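Local atomic coordinates of cytochrome P450 reductase (Amycolatopsis methanolica 239, PDB entry 5OGX), a protein that passes electrons from NADH, by way of FAD and a [2Fe-2S] cluster, to a partner cytochrome P450 that O-demethylates lignin-derived aromatic compounds. Residues 58-61 with 62-65; 18-22 with 23-27; 111-114 with 115-119; 172-175 with 176-180. One frame throughout, in Å; residues are numbered along the deposited sequence.

Contact 1: residues 58-61 with 62-65. Unlike the reference sequence in segment 58-61: Gly58 (reference Ala).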
loop_
_atom_site.group_PDB
_atom_site.type_symbol
_atom_site.label_atom_id
_atom_site.label_comp_id
_atom_site.label_asym_id
_atom_site.label_seq_id
_atom_site.Cartn_x
_atom_site.Cartn_y
_atom_site.Cartn_z
ATOM N N GLY A 58 -19.022 6.099 -7.847
ATOM C CA GLY A 58 -19.225 5.996 -6.416
ATOM C C GLY A 58 -18.375 6.939 -5.593
ATOM O O GLY A 58 -18.136 6.688 -4.408
ATOM N N ALA A 59 -17.919 8.027 -6.202
ATOM C CA ALA A 59 -17.051 8.972 -5.514
ATOM C C ALA A 59 -17.744 9.550 -4.282
ATOM O O ALA A 59 -18.797 10.192 -4.416
ATOM C CB ALA A 59 -16.635 10.097 -6.465
ATOM N N PRO A 60 -17.201 9.357 -3.083
ATOM C CA PRO A 60 -17.848 9.903 -1.884
ATOM C C PRO A 60 -17.652 11.409 -1.752
ATOM O O PRO A 60 -16.674 11.984 -2.237
ATOM C CB PRO A 60 -17.162 9.149 -0.738
ATOM C CG PRO A 60 -15.853 8.735 -1.287
ATOM C CD PRO A 60 -16.025 8.530 -2.766
ATOM N N GLU A 61 -18.604 12.045 -1.061
ATOM C CA GLU A 61 -18.602 13.501 -0.964
ATOM C C GLU A 61 -17.393 14.011 -0.193
ATOM O O GLU A 61 -16.862 15.084 -0.505
ATOM C CB GLU A 61 -19.898 13.989 -0.307
ATOM C CG GLU A 61 -20.114 15.507 -0.349
ATOM C CD GLU A 61 -19.256 16.267 0.658
ATOM O OE1 GLU A 61 -19.072 15.762 1.787
ATOM O OE2 GLU A 61 -18.750 17.358 0.313
ATOM N N ASP A 62 -16.944 13.274 0.825
ATOM C CA ASP A 62 -15.825 13.774 1.613
ATOM C C ASP A 62 -14.527 13.733 0.820
ATOM O O ASP A 62 -13.621 14.530 1.080
ATOM C CB ASP A 62 -15.697 12.991 2.919
ATOM C CG ASP A 62 -14.939 11.698 2.753
ATOM O OD1 ASP A 62 -15.465 10.791 2.075
ATOM O OD2 ASP A 62 -13.824 11.587 3.303
ATOM N N THR A 63 -14.423 12.829 -0.156
ATOM C CA THR A 63 -13.260 12.791 -1.032
ATOM C C THR A 63 -13.385 13.740 -2.216
ATOM O O THR A 63 -12.370 14.251 -2.706
ATOM C CB THR A 63 -13.036 11.369 -1.569
ATOM O OG1 THR A 63 -13.313 10.411 -0.540
ATOM C CG2 THR A 63 -11.605 11.213 -1.995
ATOM N N LEU A 64 -14.605 13.983 -2.682
ATOM C CA LEU A 64 -14.831 14.802 -3.872
ATOM C C LEU A 64 -16.141 15.561 -3.662
ATOM O O LEU A 64 -17.221 15.020 -3.914
ATOM C CB LEU A 64 -14.876 13.939 -5.122
ATOM C CG LEU A 64 -15.061 14.686 -6.441
ATOM C CD1 LEU A 64 -13.746 15.342 -6.851
ATOM C CD2 LEU A 64 -15.564 13.739 -7.516
ATOM N N SER A 65 -16.035 16.813 -3.234
ATOM C CA SER A 65 -17.217 17.573 -2.850
ATOM C C SER A 65 -18.042 17.983 -4.070
ATOM O O SER A 65 -17.575 17.965 -5.211
ATOM C CB SER A 65 -16.808 18.815 -2.065
ATOM O OG SER A 65 -16.333 19.813 -2.946
HETATM O O HOH W 1 -15.452 16.916 0.582
#

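Contact 2: residues 18-22 with 23-27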
loop_
_atom_site.group_PDB
_atom_site.type_symbol
_atom_site.label_atom_id
_atom_site.label_comp_id
_atom_site.label_asym_id
_atom_site.label_seq_id
_atom_site.Cartn_x
_atom_site.Cartn_y
_atom_site.Cartn_z
ATOM N N PRO A 18 -16.338 2.129 -21.888
ATOM C CA PRO A 18 -17.313 2.986 -21.190
ATOM C C PRO A 18 -17.616 2.556 -19.764
ATOM O O PRO A 18 -18.012 3.400 -18.948
ATOM C CB PRO A 18 -18.555 2.889 -22.088
ATOM C CG PRO A 18 -17.997 2.601 -23.446
ATOM C CD PRO A 18 -16.831 1.690 -23.208
ATOM N N GLY A 19 -17.456 1.276 -19.435
ATOM C CA GLY A 19 -17.651 0.842 -18.065
ATOM C C GLY A 19 -16.395 0.834 -17.220
ATOM O O GLY A 19 -16.433 0.439 -16.050
ATOM N N GLN A 20 -15.280 1.280 -17.783
ATOM C CA GLN A 20 -13.967 1.211 -17.157
ATOM C C GLN A 20 -13.579 2.573 -16.591
ATOM O O GLN A 20 -13.908 3.612 -17.171
ATOM C CB GLN A 20 -12.943 0.746 -18.190
ATOM C CG GLN A 20 -11.524 0.608 -17.717
ATOM C CD GLN A 20 -10.641 0.010 -18.791
ATOM O OE1 GLN A 20 -10.787 0.313 -19.980
ATOM N NE2 GLN A 20 -9.744 -0.865 -18.388
ATOM N N THR A 21 -12.888 2.567 -15.451
ATOM C CA THR A 21 -12.489 3.827 -14.841
ATOM C C THR A 21 -11.228 4.389 -15.492
ATOM O O THR A 21 -10.414 3.663 -16.073
ATOM C CB THR A 21 -12.244 3.652 -13.344
ATOM O OG1 THR A 21 -11.117 2.797 -13.146
ATOM C CG2 THR A 21 -13.468 3.061 -12.668
ATOM N N LEU A 22 -11.071 5.715 -15.384
ATOM C CA LEU A 22 -9.875 6.363 -15.912
ATOM C C LEU A 22 -8.611 5.744 -15.326
ATOM O O LEU A 22 -7.661 5.427 -16.053
ATOM C CB LEU A 22 -9.914 7.862 -15.609
ATOM C CG LEU A 22 -11.031 8.672 -16.259
ATOM C CD1 LEU A 22 -10.865 10.168 -15.971
ATOM C CD2 LEU A 22 -11.049 8.393 -17.740
ATOM N N LEU A 23 -8.565 5.588 -14.002
ATOM C CA LEU A 23 -7.361 5.045 -13.381
ATOM C C LEU A 23 -7.005 3.686 -13.967
ATOM O O LEU A 23 -5.851 3.436 -14.321
ATOM C CB LEU A 23 -7.529 4.946 -11.865
ATOM C CG LEU A 23 -6.272 4.366 -11.183
ATOM C CD1 LEU A 23 -5.046 5.280 -11.359
ATOM C CD2 LEU A 23 -6.554 4.127 -9.711
ATOM N N GLU A 24 -7.987 2.784 -14.076
ATOM C CA GLU A 24 -7.663 1.439 -14.533
ATOM C C GLU A 24 -7.253 1.430 -15.996
ATOM O O GLU A 24 -6.352 0.678 -16.381
ATOM C CB GLU A 24 -8.838 0.499 -14.279
ATOM C CG GLU A 24 -8.990 0.279 -12.789
ATOM C CD GLU A 24 -9.722 -0.979 -12.434
ATOM O OE1 GLU A 24 -10.432 -1.525 -13.310
ATOM O OE2 GLU A 24 -9.599 -1.396 -11.262
ATOM N N ALA A 25 -7.863 2.287 -16.812
ATOM C CA ALA A 25 -7.446 2.389 -18.204
ATOM C C ALA A 25 -5.993 2.851 -18.308
ATOM O O ALA A 25 -5.208 2.285 -19.080
ATOM C CB ALA A 25 -8.374 3.339 -18.967
ATOM N N PHE A 26 -5.611 3.879 -17.534
ATOM C CA PHE A 26 -4.236 4.368 -17.593
ATOM C C PHE A 26 -3.260 3.312 -17.081
ATOM O O PHE A 26 -2.290 2.976 -17.764
ATOM C CB PHE A 26 -4.078 5.676 -16.799
ATOM C CG PHE A 26 -4.674 6.886 -17.499
ATOM C CD1 PHE A 26 -4.275 7.230 -18.783
ATOM C CD2 PHE A 26 -5.632 7.667 -16.872
ATOM C CE1 PHE A 26 -4.835 8.326 -19.450
ATOM C CE2 PHE A 26 -6.191 8.772 -17.528
ATOM C CZ PHE A 26 -5.788 9.102 -18.814
ATOM N N LEU A 27 -3.501 2.756 -15.888
ATOM C CA LEU A 27 -2.511 1.816 -15.361
ATOM C C LEU A 27 -2.424 0.548 -16.206
ATOM O O LEU A 27 -1.341 -0.030 -16.350
ATOM C CB LEU A 27 -2.811 1.452 -13.904
ATOM C CG LEU A 27 -2.804 2.580 -12.872
ATOM C CD1 LEU A 27 -3.158 2.013 -11.485
ATOM C CD2 LEU A 27 -1.467 3.311 -12.835
HETATM O O HOH W 2 -10.075 -2.221 -15.691
HETATM O O HOH W 3 -12.754 -0.095 -14.176
#

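Contact 3: residues 111-114 with 115-119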
loop_
_atom_site.group_PDB
_atom_site.type_symbol
_atom_site.label_atom_id
_atom_site.label_comp_id
_atom_site.label_asym_id
_atom_site.label_seq_id
_atom_site.Cartn_x
_atom_site.Cartn_y
_atom_site.Cartn_z
ATOM N N ALA A 111 -1.098 -19.921 6.128
ATOM C CA ALA A 111 -0.503 -20.320 7.395
ATOM C C ALA A 111 -0.930 -19.349 8.482
ATOM O O ALA A 111 -0.890 -18.131 8.282
ATOM C CB ALA A 111 1.027 -20.366 7.295
ATOM N N ASP A 112 -1.340 -19.887 9.625
ATOM C CA ASP A 112 -1.628 -19.065 10.794
ATOM C C ASP A 112 -0.292 -18.728 11.448
ATOM O O ASP A 112 0.401 -19.622 11.939
ATOM C CB ASP A 112 -2.558 -19.811 11.753
ATOM C CG ASP A 112 -3.991 -19.862 11.256
ATOM O OD1 ASP A 112 -4.655 -18.806 11.213
ATOM O OD2 ASP A 112 -4.454 -20.961 10.880
ATOM N N ILE A 113 0.097 -17.452 11.430
ATOM C CA ILE A 113 1.430 -17.064 11.876
ATOM C C ILE A 113 1.428 -16.299 13.192
ATOM O O ILE A 113 2.495 -16.179 13.817
ATOM C CB ILE A 113 2.180 -16.259 10.790
ATOM C CG1 ILE A 113 1.461 -14.942 10.454
ATOM C CG2 ILE A 113 2.370 -17.104 9.537
ATOM C CD1 ILE A 113 2.228 -14.097 9.446
ATOM N N ALA A 114 0.286 -15.793 13.639
ATOM C CA ALA A 114 0.183 -15.036 14.882
ATOM C C ALA A 114 -1.299 -14.861 15.184
ATOM O O ALA A 114 -2.157 -15.213 14.370
ATOM C CB ALA A 114 0.899 -13.682 14.787
ATOM N N ARG A 115 -1.592 -14.320 16.366
ATOM C CA ARG A 115 -2.979 -14.065 16.738
ATOM C C ARG A 115 -3.693 -13.293 15.637
ATOM O O ARG A 115 -3.252 -12.210 15.236
ATOM C CB ARG A 115 -3.056 -13.285 18.049
ATOM C CG ARG A 115 -4.487 -12.938 18.448
ATOM C CD ARG A 115 -4.555 -12.476 19.895
ATOM N NE ARG A 115 -3.775 -11.261 20.118
ATOM C CZ ARG A 115 -3.584 -10.710 21.313
ATOM N NH1 ARG A 115 -2.864 -9.605 21.435
ATOM N NH2 ARG A 115 -4.119 -11.270 22.387
ATOM N N ASP A 116 -4.782 -13.879 15.132
ATOM C CA ASP A 116 -5.616 -13.272 14.091
ATOM C C ASP A 116 -4.818 -12.879 12.849
ATOM O O ASP A 116 -5.192 -11.940 12.148
ATOM C CB ASP A 116 -6.363 -12.044 14.620
ATOM C CG ASP A 116 -7.473 -12.405 15.582
ATOM O OD1 ASP A 116 -7.986 -13.539 15.505
ATOM O OD2 ASP A 116 -7.829 -11.546 16.413
ATOM N N THR A 117 -3.730 -13.585 12.548
ATOM C CA THR A 117 -2.854 -13.198 11.448
ATOM C C THR A 117 -2.526 -14.411 10.594
ATOM O O THR A 117 -2.159 -15.465 11.124
ATOM C CB THR A 117 -1.556 -12.556 11.963
ATOM O OG1 THR A 117 -1.870 -11.496 12.873
ATOM C CG2 THR A 117 -0.761 -11.989 10.801
ATOM N N ARG A 118 -2.651 -14.255 9.275
ATOM C CA ARG A 118 -2.313 -15.309 8.333
ATOM C C ARG A 118 -1.351 -14.805 7.267
ATOM O O ARG A 118 -1.461 -13.667 6.799
ATOM C CB ARG A 118 -3.555 -15.861 7.657
ATOM C CG ARG A 118 -4.232 -16.911 8.503
ATOM C CD ARG A 118 -5.484 -17.477 7.868
ATOM N NE ARG A 118 -5.791 -18.738 8.535
ATOM C CZ ARG A 118 -6.585 -19.692 8.059
ATOM N NH1 ARG A 118 -7.192 -19.554 6.884
ATOM N NH2 ARG A 118 -6.766 -20.795 8.778
ATOM N N ARG A 119 -0.431 -15.676 6.868
ATOM C CA ARG A 119 0.370 -15.471 5.672
ATOM C C ARG A 119 -0.306 -16.200 4.522
ATOM O O ARG A 119 -0.736 -17.346 4.672
ATOM C CB ARG A 119 1.801 -15.988 5.855
ATOM C CG ARG A 119 2.798 -15.378 4.857
ATOM C CD ARG A 119 4.118 -16.145 4.788
ATOM N NE ARG A 119 4.627 -16.520 6.110
ATOM C CZ ARG A 119 5.321 -15.711 6.909
ATOM N NH1 ARG A 119 5.602 -14.458 6.536
ATOM N NH2 ARG A 119 5.735 -16.158 8.087
HETATM O O HOH W 4 -4.063 -16.945 12.773
#

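Contact 4: residues 172-175 with 176-180. Unlike the reference sequence in segment 172-175: Val172 (reference Ile). Unlike the reference sequence in segment 176-180: Gly176 (reference Arg). With FAD (flavin-adenine dinucleotide), chain B.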
loop_
_atom_site.group_PDB
_atom_site.type_symbol
_atom_site.label_atom_id
_atom_site.label_comp_id
_atom_site.label_asym_id
_atom_site.label_seq_id
_atom_site.Cartn_x
_atom_site.Cartn_y
_atom_site.Cartn_z
ATOM N N VAL A 172 -16.032 -9.521 5.494
ATOM C CA VAL A 172 -16.403 -10.312 4.327
ATOM C C VAL A 172 -15.201 -11.091 3.798
ATOM O O VAL A 172 -15.281 -12.307 3.577
ATOM C CB VAL A 172 -17.024 -9.401 3.252
ATOM C CG1 VAL A 172 -17.121 -10.116 1.899
ATOM C CG2 VAL A 172 -18.393 -8.920 3.710
ATOM N N ALA A 173 -14.066 -10.405 3.589
ATOM C CA ALA A 173 -12.907 -11.071 3.003
ATOM C C ALA A 173 -12.124 -11.875 4.029
ATOM O O ALA A 173 -11.596 -12.937 3.702
ATOM C CB ALA A 173 -11.970 -10.059 2.338
ATOM N N THR A 174 -11.995 -11.378 5.259
ATOM C CA THR A 174 -11.106 -12.042 6.221
ATOM C C THR A 174 -11.865 -13.112 7.000
ATOM O O THR A 174 -11.690 -14.307 6.746
ATOM C CB THR A 174 -10.444 -11.004 7.131
ATOM O OG1 THR A 174 -11.445 -10.225 7.794
ATOM C CG2 THR A 174 -9.570 -10.096 6.302
ATOM N N ASP A 175 -12.727 -12.689 7.931
ATOM C CA ASP A 175 -13.534 -13.628 8.709
ATOM C C ASP A 175 -14.310 -14.584 7.806
ATOM O O ASP A 175 -14.460 -15.767 8.126
ATOM C CB ASP A 175 -14.495 -12.843 9.606
ATOM C CG ASP A 175 -14.598 -13.403 11.020
ATOM O OD1 ASP A 175 -13.758 -14.237 11.423
ATOM O OD2 ASP A 175 -15.534 -12.988 11.737
ATOM N N GLY A 176 -14.786 -14.098 6.658
ATOM C CA GLY A 176 -15.626 -14.915 5.802
ATOM C C GLY A 176 -14.934 -15.758 4.743
ATOM O O GLY A 176 -15.598 -16.575 4.092
ATOM N N TRP A 177 -13.623 -15.609 4.544
ATOM C CA TRP A 177 -12.972 -16.304 3.436
ATOM C C TRP A 177 -11.505 -16.619 3.716
ATOM O O TRP A 177 -11.130 -17.796 3.780
ATOM C CB TRP A 177 -13.117 -15.476 2.158
ATOM C CG TRP A 177 -12.287 -15.936 0.994
ATOM C CD1 TRP A 177 -12.161 -17.213 0.519
ATOM C CD2 TRP A 177 -11.482 -15.108 0.141
ATOM N NE1 TRP A 177 -11.323 -17.228 -0.576
ATOM C CE2 TRP A 177 -10.890 -15.950 -0.823
ATOM C CE3 TRP A 177 -11.200 -13.739 0.105
ATOM C CZ2 TRP A 177 -10.028 -15.464 -1.812
ATOM C CZ3 TRP A 177 -10.343 -13.255 -0.884
ATOM C CH2 TRP A 177 -9.778 -14.118 -1.831
ATOM N N LEU A 178 -10.662 -15.591 3.882
ATOM C CA LEU A 178 -9.233 -15.850 4.034
ATOM C C LEU A 178 -8.923 -16.603 5.325
ATOM O O LEU A 178 -7.902 -17.296 5.404
ATOM C CB LEU A 178 -8.446 -14.539 3.973
ATOM C CG LEU A 178 -8.596 -13.805 2.635
ATOM C CD1 LEU A 178 -8.085 -12.373 2.746
ATOM C CD2 LEU A 178 -7.873 -14.552 1.520
ATOM N N PHE A 179 -9.779 -16.480 6.335
ATOM C CA PHE A 179 -9.637 -17.225 7.579
ATOM C C PHE A 179 -10.611 -18.388 7.678
ATOM O O PHE A 179 -10.586 -19.121 8.672
ATOM C CB PHE A 179 -9.832 -16.286 8.775
ATOM C CG PHE A 179 -8.626 -15.453 9.081
ATOM C CD1 PHE A 179 -8.307 -14.354 8.285
ATOM C CD2 PHE A 179 -7.792 -15.781 10.140
ATOM C CE1 PHE A 179 -7.187 -13.589 8.557
ATOM C CE2 PHE A 179 -6.665 -15.023 10.415
ATOM C CZ PHE A 179 -6.363 -13.926 9.623
ATOM N N ASP A 180 -11.464 -18.581 6.670
ATOM C CA ASP A 180 -12.501 -19.611 6.764
ATOM C C ASP A 180 -12.860 -20.068 5.349
ATOM O O ASP A 180 -13.852 -19.633 4.756
ATOM C CB ASP A 180 -13.740 -19.099 7.497
ATOM C CG ASP A 180 -14.869 -20.099 7.471
ATOM O OD1 ASP A 180 -14.561 -21.306 7.406
ATOM O OD2 ASP A 180 -16.046 -19.679 7.498
HETATM P PA FAD B . -15.216 -5.721 5.896
HETATM O O1A FAD B . -16.344 -6.677 5.592
HETATM O O2A FAD B . -14.968 -4.698 4.815
HETATM O O5B FAD B . -15.500 -4.914 7.306
HETATM C C5B FAD B . -16.290 -5.522 8.303
HETATM C C4B FAD B . -16.627 -4.431 9.359
HETATM O O4B FAD B . -15.558 -4.147 10.052
HETATM C C3B FAD B . -17.029 -3.121 8.660
HETATM O O3B FAD B . -17.995 -2.509 9.390
HETATM C C2B FAD B . -15.719 -2.298 8.626
HETATM O O2B FAD B . -15.991 -0.833 8.517
HETATM C C1B FAD B . -15.112 -2.627 9.735
HETATM N N9A FAD B . -13.683 -2.705 9.571
HETATM C C8A FAD B . -13.018 -2.828 8.415
HETATM N N7A FAD B . -11.710 -2.895 8.700
HETATM C C5A FAD B . -11.579 -2.826 10.037
HETATM C C6A FAD B . -10.466 -2.851 10.844
HETATM N N6A FAD B . -9.025 -2.954 10.699
HETATM N N1A FAD B . -10.598 -2.770 12.161
HETATM C C2A FAD B . -11.832 -2.656 12.714
HETATM N N3A FAD B . -12.936 -2.632 11.925
HETATM C C4A FAD B . -12.794 -2.717 10.581
HETATM N N1 FAD B . -5.389 -5.574 5.362
HETATM C C2 FAD B . -4.462 -6.611 5.797
HETATM O O2 FAD B . -4.782 -7.382 6.638
HETATM N N3 FAD B . -3.139 -6.706 5.163
HETATM C C4 FAD B . -2.696 -5.804 4.146
HETATM O O4 FAD B . -1.614 -5.902 3.670
HETATM C C4X FAD B . -3.656 -4.734 3.738
HETATM N N5 FAD B . -3.261 -3.829 2.702
HETATM C C5X FAD B . -4.205 -2.782 2.325
HETATM C C6 FAD B . -3.796 -1.858 1.359
HETATM C C7 FAD B . -4.712 -0.864 1.008
HETATM C C7M FAD B . -4.111 0.038 -0.069
HETATM C C8 FAD B . -5.975 -0.796 1.592
HETATM C C8M FAD B . -6.909 0.317 1.135
HETATM C C9 FAD B . -6.373 -1.711 2.562
HETATM C C9A FAD B . -5.473 -2.693 2.925
HETATM N N10 FAD B . -5.906 -3.658 3.951
HETATM C C10 FAD B . -4.967 -4.653 4.347
HETATM C "C1'" FAD B . -7.264 -3.618 4.522
HETATM C "C2'" FAD B . -8.005 -4.742 3.682
HETATM O "O2'" FAD B . -8.097 -4.459 2.292
HETATM C "C3'" FAD B . -9.445 -5.044 4.155
HETATM O "O3'" FAD B . -10.114 -3.825 4.307
HETATM C "C4'" FAD B . -9.451 -5.801 5.496
HETATM O "O4'" FAD B . -8.842 -7.055 5.340
HETATM C "C5'" FAD B . -10.892 -6.010 6.010
HETATM O "O5'" FAD B . -11.698 -6.488 4.951
HETATM P P FAD B . -12.980 -7.452 5.296
HETATM O O1P FAD B . -13.723 -7.694 4.010
HETATM O O2P FAD B . -12.548 -8.681 6.061
HETATM O O3P FAD B . -13.887 -6.560 6.328
HETATM O O HOH W 5 -17.042 -16.990 8.689
#

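Contact 1: residues 58-61 with 62-65
Pro60 and Leu64 close a single helix-like turn in the loop that leads into helix 66-70 of the ferredoxin-like [2Fe-2S] domain. The amide of Leu64 reaches back four residues to the carbonyl of Pro60, N to O 2.9 Å, and Thr63 N adds a weak bond to the same oxygen. The packed side of this turn looks inward. Here the pyrrolidine ring of Pro60 crosses the side chain of Thr63, with Pro60 CG only 3.1 Å from Thr63 OG1. That hydroxyl sits beside its own backbone N, anti to the carbonyl carbon (chi1 -39°), and its hydrogen bond goes to Gly40 O, which ties the turn to the loop around the cluster. Leu64 CD2 meets Ala59 CB at 3.9 Å; strand 73-75 supports both through Leu75. The outer side is looser and wetter. Asp62 and Glu61 are exposed, and their bonds from CA to CB point away from the turn. A water gives a hydrogen to Glu61 O at 2.6 Å and lies at weak bonding range from Asp62 O, though not every acceptor around it can be served at once. The carboxylate of Glu61 merely lies alongside the start of the next helix, where its OE2 comes to 3.4 Å from Ser65 CB.

Contact 2: residues 18-22 with 23-27
Thr21 is the N-cap of helix 22-28, the helix that packs on the beta-grasp sheet of the [2Fe-2S] domain, and its OG1 accepts the capping bond from Glu24 N at 3.3 Å, nearly straight at 160°. Thr21 turns this oxygen into the space between its own N and carbonyl carbon (chi1 66°), which sets it over the first helical turn, where Glu24 CG also rests against it at 3.3 Å. A water links the same two residues a second time: Thr21 N gives its hydrogen to it, and it in turn donates to Glu24 OE1 at 2.9 Å. A second water bridges Gln20 NE2, 3.0 Å away, to the same carboxylate oxygen. Gln20 stretches out fully to get there, its amide lying alongside Ala25 with CD 4.0 Å from Ala25 CB, while its OE1 accepts from Glu17 N. With an alanine here, the second water is likely to lose its N-H donor and Glu17 N its acceptor, and a gap would open beside Ala25. Regular helix bonds follow, Ala25 N to Thr21 O at 3.0 Å and Phe26 N to Leu22 O; the buried Phe26 reaches Val7 and Val9 of the sheet. Glu24 OE2 accepts from Asn38 ND2, a residue of the cluster site. The carboxylate is thus placed at a helix N-terminus, whose dipole is likely to stabilise its negative charge, and acts as a second-shell partner to the cluster loop.

Contact 3: residues 111-114 with 115-119
Asp112 OD1 is gripped by two groups: Arg118 NE donates to it at 2.9 Å, and a water, which also lies near Thr117 O, approaches within hydrogen-bonding range. The other carboxylate oxygen, Asp112 OD2, takes Arg118 NH2 at 3.1 Å. Arg118 therefore holds the acid side-on in a salt bridge, yet the two flat groups are not coplanar; they are turned 53° apart, and NE comes to OD1 from above the carboxylate plane. The arginine chain runs extended from CG to NE, parallel to its partner, and its remaining NH1 is spent on Leu178 O. A leucine in its place would probably leave the Asp112 carboxylate without its counter-charge and Leu178 O without this donor. Both residues form a non-hydrogen-bonded pair of the hairpin joining strands 101-114 and 117-124 in the antiparallel sheet of the FAD domain. Toward its end the ladder breaks into a classic beta bulge, Ile113 and Ala114 both facing Thr117, and the chain reverses through a type II turn. Thr117 N closes that turn on Ala114 O at 2.9 Å, while Thr117 OG1 donates to Arg115 O at 2.8 Å. The end of Ile113 swings toward Thr117 and Arg119: CG1, lodged between its backbone N and carbonyl carbon (chi1 62°), touches Thr117 CG2 at 3.7 Å. Ile113 CD1 lies over one face of the Arg119 guanidinium, offset toward the rim, and that group's charge is met by Asp252 and Glu162.

Contact 4: residues 172-175 with 176-180
Backbone bonds first: Leu178 N donates to Ala173 O at 2.8 Å, almost straight at 172°, and spans five residues where an alpha-helix would span four. Phe179 N does likewise to Thr174 O at 2.9 Å, and the helix has a wider pi-type turn at 176-178. Thr174 O carries a second donor as well, Trp177 N at 3.2 Å; the two amides reach it from opposite faces of the carbonyl plane, and the oxygen is held from both. The same carbonyl meets the ring edge of Phe179.

Apolar contacts are sparser. Ala173 CB stands 4.4 Å from Trp177 CE3, and Leu178 CD2 lies over one face of the Trp177 ring. Beyond the segments Leu178 packs on Tyr149 and Val165, which ties this turn to the sheet.

Solvent takes part on the outer side, where one water joins Asp175 O to Asp180 OD2.

The Asp175 carboxylate makes polar bonds of its own: OD2 accepts from Gly170 N, and OD1 forms a salt bridge with Arg167.

A further group of bonds goes to the cofactor. Val172 N points to O1A of FAD at 2.9 Å and Ala173 N to O1P at 2.8 Å, so each phosphate receives a backbone N-H. Thr174 serves O2P twice, through its N at 2.9 Å and through OG1 at 2.6 Å. Its hydroxyl lies between the backbone N and the carbonyl carbon (chi1 57°), and it also accepts from Val168 N. Three successive amides, 172 to 174, gathered round the pyrophosphate form that part of the FAD site, as in ferredoxin reductase-like flavoproteins; Arg147 and Tyr149 also bond FAD.

Overall arrangement
Along the chain the contacts come in the order 2, 1, 3, 4, and they fall into two of the three domains of this electron-transfer protein. Contacts 1 and 2 share the [2Fe-2S] domain with its mixed five-strand sheet, their centres about 18 Å apart and without touching; each has a side chain within about 5 Å of the cluster, Thr63 and Leu23. Contacts 3 and 4 belong to the FAD domain and its antiparallel six-strand sheet, with centres about 13 Å apart, and they meet: Phe179 CZ packs 3.4 Å from Asp116 O. Centres in different domains lie 28 to 35 Å apart, so one pair lies near the cluster and the other beside the FAD, which contact 4 binds directly.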